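Local coordinates for ankyrin repeat and SOCS box protein 11 (Homo sapiens, PDB 4UUC) that serves as the substrate-recognition component of a cullin-5-RING E3 ubiquitin ligase complex that targets proteins such as BIK for proteasomal degradation, at residues S202-A207 against S212-L217. Numbering follows the deposited sequence.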
ATOM      1  N   SER A 202     -13.510   9.818 -21.288  1.00 21.52           N
ATOM      2  CA  SER A 202     -14.218   8.731 -20.624  1.00 26.27           C
ATOM      3  C   SER A 202     -13.300   7.515 -20.531  1.00 20.92           C
ATOM      4  O   SER A 202     -12.264   7.461 -21.196  1.00 18.64           O
ATOM      5  CB  SER A 202     -15.485   8.363 -21.387  1.00 29.12           C
ATOM      6  OG  SER A 202     -15.143   7.768 -22.628  1.00 26.43           O
ATOM      7  N   ALA A 203     -13.681   6.538 -19.716  1.00 22.43           N
ATOM      8  CA  ALA A 203     -12.907   5.306 -19.614  1.00 19.10           C
ATOM      9  C   ALA A 203     -12.769   4.656 -20.991  1.00 19.11           C
ATOM     10  O   ALA A 203     -11.682   4.232 -21.378  1.00 17.47           O
ATOM     11  CB  ALA A 203     -13.551   4.349 -18.627  1.00 22.12           C
ATOM     12  N   LEU A 204     -13.865   4.609 -21.743  1.00 23.52           N
ATOM     13  CA  LEU A 204     -13.836   4.031 -23.082  1.00 24.22           C
ATOM     14  C   LEU A 204     -12.832   4.762 -23.981  1.00 24.17           C
ATOM     15  O   LEU A 204     -12.098   4.126 -24.736  1.00 20.78           O
ATOM     16  CB  LEU A 204     -15.231   4.061 -23.708  1.00 24.35           C
ATOM     17  CG  LEU A 204     -15.379   3.388 -25.077  1.00 32.09           C
ATOM     18  CD1 LEU A 204     -15.029   1.900 -25.017  1.00 26.96           C
ATOM     19  CD2 LEU A 204     -16.793   3.581 -25.599  1.00 34.61           C
ATOM     20  N   ASP A 205     -12.786   6.090 -23.886  1.00 22.53           N
ATOM     21  CA  ASP A 205     -11.826   6.876 -24.663  1.00 25.02           C
ATOM     22  C   ASP A 205     -10.385   6.455 -24.377  1.00 21.79           C
ATOM     23  O   ASP A 205      -9.526   6.491 -25.263  1.00 27.18           O
ATOM     24  CB  ASP A 205     -11.965   8.378 -24.366  1.00 24.23           C
ATOM     25  CG  ASP A 205     -13.278   8.968 -24.850  1.00 35.47           C
ATOM     26  OD1 ASP A 205     -13.880   8.434 -25.806  1.00 32.19           O
ATOM     27  OD2 ASP A 205     -13.701   9.993 -24.270  1.00 28.87           O
ATOM     28  N   LEU A 206     -10.117   6.077 -23.130  1.00 19.90           N
ATOM     29  CA  LEU A 206      -8.759   5.750 -22.700  1.00 20.91           C
ATOM     30  C   LEU A 206      -8.320   4.349 -23.106  1.00 21.43           C
ATOM     31  O   LEU A 206      -7.124   4.080 -23.207  1.00 20.19           O
ATOM     32  CB  LEU A 206      -8.636   5.890 -21.182  1.00 21.42           C
ATOM     33  CG  LEU A 206      -8.779   7.309 -20.627  1.00 18.12           C
ATOM     34  CD1 LEU A 206      -8.858   7.267 -19.111  1.00 23.42           C
ATOM     35  CD2 LEU A 206      -7.619   8.188 -21.077  1.00 21.44           C
ATOM     36  N   ALA A 207      -9.280   3.455 -23.327  1.00 19.30           N
ATOM     37  CA  ALA A 207      -8.962   2.067 -23.633  1.00 22.77           C
ATOM     38  C   ALA A 207      -8.270   1.947 -24.987  1.00 23.52           C
ATOM     39  O   ALA A 207      -8.594   2.672 -25.924  1.00 22.01           O
ATOM     40  CB  ALA A 207     -10.224   1.214 -23.605  1.00 17.01           C
ATOM     41  N   SER A 212      -9.109  -6.069 -25.326  1.00 19.50           N
ATOM     42  CA  SER A 212     -10.104  -6.770 -24.522  1.00 19.88           C
ATOM     43  C   SER A 212     -10.727  -5.840 -23.491  1.00 20.40           C
ATOM     44  O   SER A 212     -11.909  -5.952 -23.183  1.00 17.00           O
ATOM     45  CB  SER A 212      -9.475  -7.976 -23.824  1.00 27.25           C
ATOM     46  OG  SER A 212      -9.018  -8.923 -24.771  1.00 35.56           O
ATOM     47  N   VAL A 213      -9.926  -4.920 -22.957  1.00 17.60           N
ATOM     48  CA  VAL A 213     -10.440  -3.932 -22.016  1.00 18.57           C
ATOM     49  C   VAL A 213     -11.460  -3.023 -22.707  1.00 15.39           C
ATOM     50  O   VAL A 213     -12.532  -2.757 -22.159  1.00 19.25           O
ATOM     51  CB  VAL A 213      -9.296  -3.101 -21.401  1.00 16.89           C
ATOM     52  CG1 VAL A 213      -9.831  -1.835 -20.726  1.00 17.84           C
ATOM     53  CG2 VAL A 213      -8.532  -3.953 -20.397  1.00 21.70           C
ATOM     54  N   GLU A 214     -11.143  -2.570 -23.916  1.00 16.14           N
ATOM     55  CA  GLU A 214     -12.086  -1.766 -24.684  1.00 18.88           C
ATOM     56  C   GLU A 214     -13.373  -2.542 -24.942  1.00 18.59           C
ATOM     57  O   GLU A 214     -14.467  -1.988 -24.839  1.00 18.75           O
ATOM     58  CB  GLU A 214     -11.488  -1.323 -26.021  1.00 19.21           C
ATOM     59  CG  GLU A 214     -12.424  -0.410 -26.799  1.00 21.71           C
ATOM     60  CD  GLU A 214     -11.942  -0.109 -28.201  1.00 30.86           C
ATOM     61  OE1 GLU A 214     -11.887  -1.044 -29.027  1.00 29.73           O
ATOM     62  OE2 GLU A 214     -11.627   1.070 -28.478  1.00 33.75           O
ATOM     63  N   GLN A 215     -13.232  -3.819 -25.284  1.00 20.54           N
ATOM     64  CA  GLN A 215     -14.390  -4.671 -25.543  1.00 20.63           C
ATOM     65  C   GLN A 215     -15.283  -4.733 -24.313  1.00 18.84           C
ATOM     66  O   GLN A 215     -16.505  -4.637 -24.417  1.00 20.07           O
ATOM     67  CB  GLN A 215     -13.950  -6.082 -25.945  1.00 24.72           C
ATOM     68  CG  GLN A 215     -15.104  -7.002 -26.342  1.00 34.26           C
ATOM     69  CD  GLN A 215     -14.715  -8.474 -26.352  1.00 41.21           C
ATOM     70  OE1 GLN A 215     -13.558  -8.827 -26.124  1.00 46.92           O
ATOM     71  NE2 GLN A 215     -15.688  -9.340 -26.611  1.00 56.59           N
ATOM     72  N   ALA A 216     -14.665  -4.900 -23.147  1.00 16.55           N
ATOM     73  CA  ALA A 216     -15.403  -4.995 -21.892  1.00 18.65           C
ATOM     74  C   ALA A 216     -16.214  -3.726 -21.644  1.00 19.98           C
ATOM     75  O   ALA A 216     -17.388  -3.788 -21.284  1.00 20.12           O
ATOM     76  CB  ALA A 216     -14.452  -5.251 -20.732  1.00 19.38           C
ATOM     77  N   LEU A 217     -15.584  -2.577 -21.853  1.00 19.34           N
ATOM     78  CA  LEU A 217     -16.249  -1.297 -21.648  1.00 17.61           C
ATOM     79  C   LEU A 217     -17.406  -1.113 -22.629  1.00 18.80           C
ATOM     80  O   LEU A 217     -18.465  -0.598 -22.264  1.00 21.09           O
ATOM     81  CB  LEU A 217     -15.239  -0.157 -21.785  1.00 17.94           C
ATOM     82  CG  LEU A 217     -14.256  -0.057 -20.615  1.00 14.09           C
ATOM     83  CD1 LEU A 217     -13.065   0.833 -20.963  1.00 15.74           C
ATOM     84  CD2 LEU A 217     -14.960   0.467 -19.372  1.00 16.98           C
TER
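Leu217 lays its CD1 methyl over one face of the peptide group that links Ala203 to Leu204, 3.7 Å from Ala203 O. The second methyl of the fork, CD2, reaches Ala203 CB at 4.2 Å, while CD1 also lies against Ala207 CB, one helical turn on. With CG anti to its own carbonyl carbon (chi1 -72°), Leu217 sends this fork at the short helix 203-206. Leu204 runs past it in the opposite sense: its CD1 lands on Leu217 CB at 3.8 Å and on Glu214 CG at 3.9 Å. Ala207 points its methyl at the backbone of helix 212-220, with CB 3.7 Å from both CA and CB of Glu214; Val213 CG1 stands farther off. Across this apolar seam Leu204 faces Leu217 and Ala207 faces Glu214, an antiparallel pair of short helices joined by a loop, consistent with the helix-turn-helix of an ankyrin repeat, here at the C-terminal end of the stack. Behind it, Ala203 packs on helix 170-175 and Leu217 on Ile183 of helix 180-188. Ser202 to Asp205 probably occupy the place of the TPLH motif of ankyrin repeats and form a capping box: Asp205 N donates to Ser202 OG at 3.2 Å, and Ser202 N returns a bond to Asp205 OD2 at 3.0 Å, nearly straight but about 40° out of the carboxylate plane. Arg196 forms a salt bridge with the same oxygen. Glu214 contributes only aliphatic carbon to the seam, its carboxylate accepting from the backbone N of Lys210 in the connecting loop.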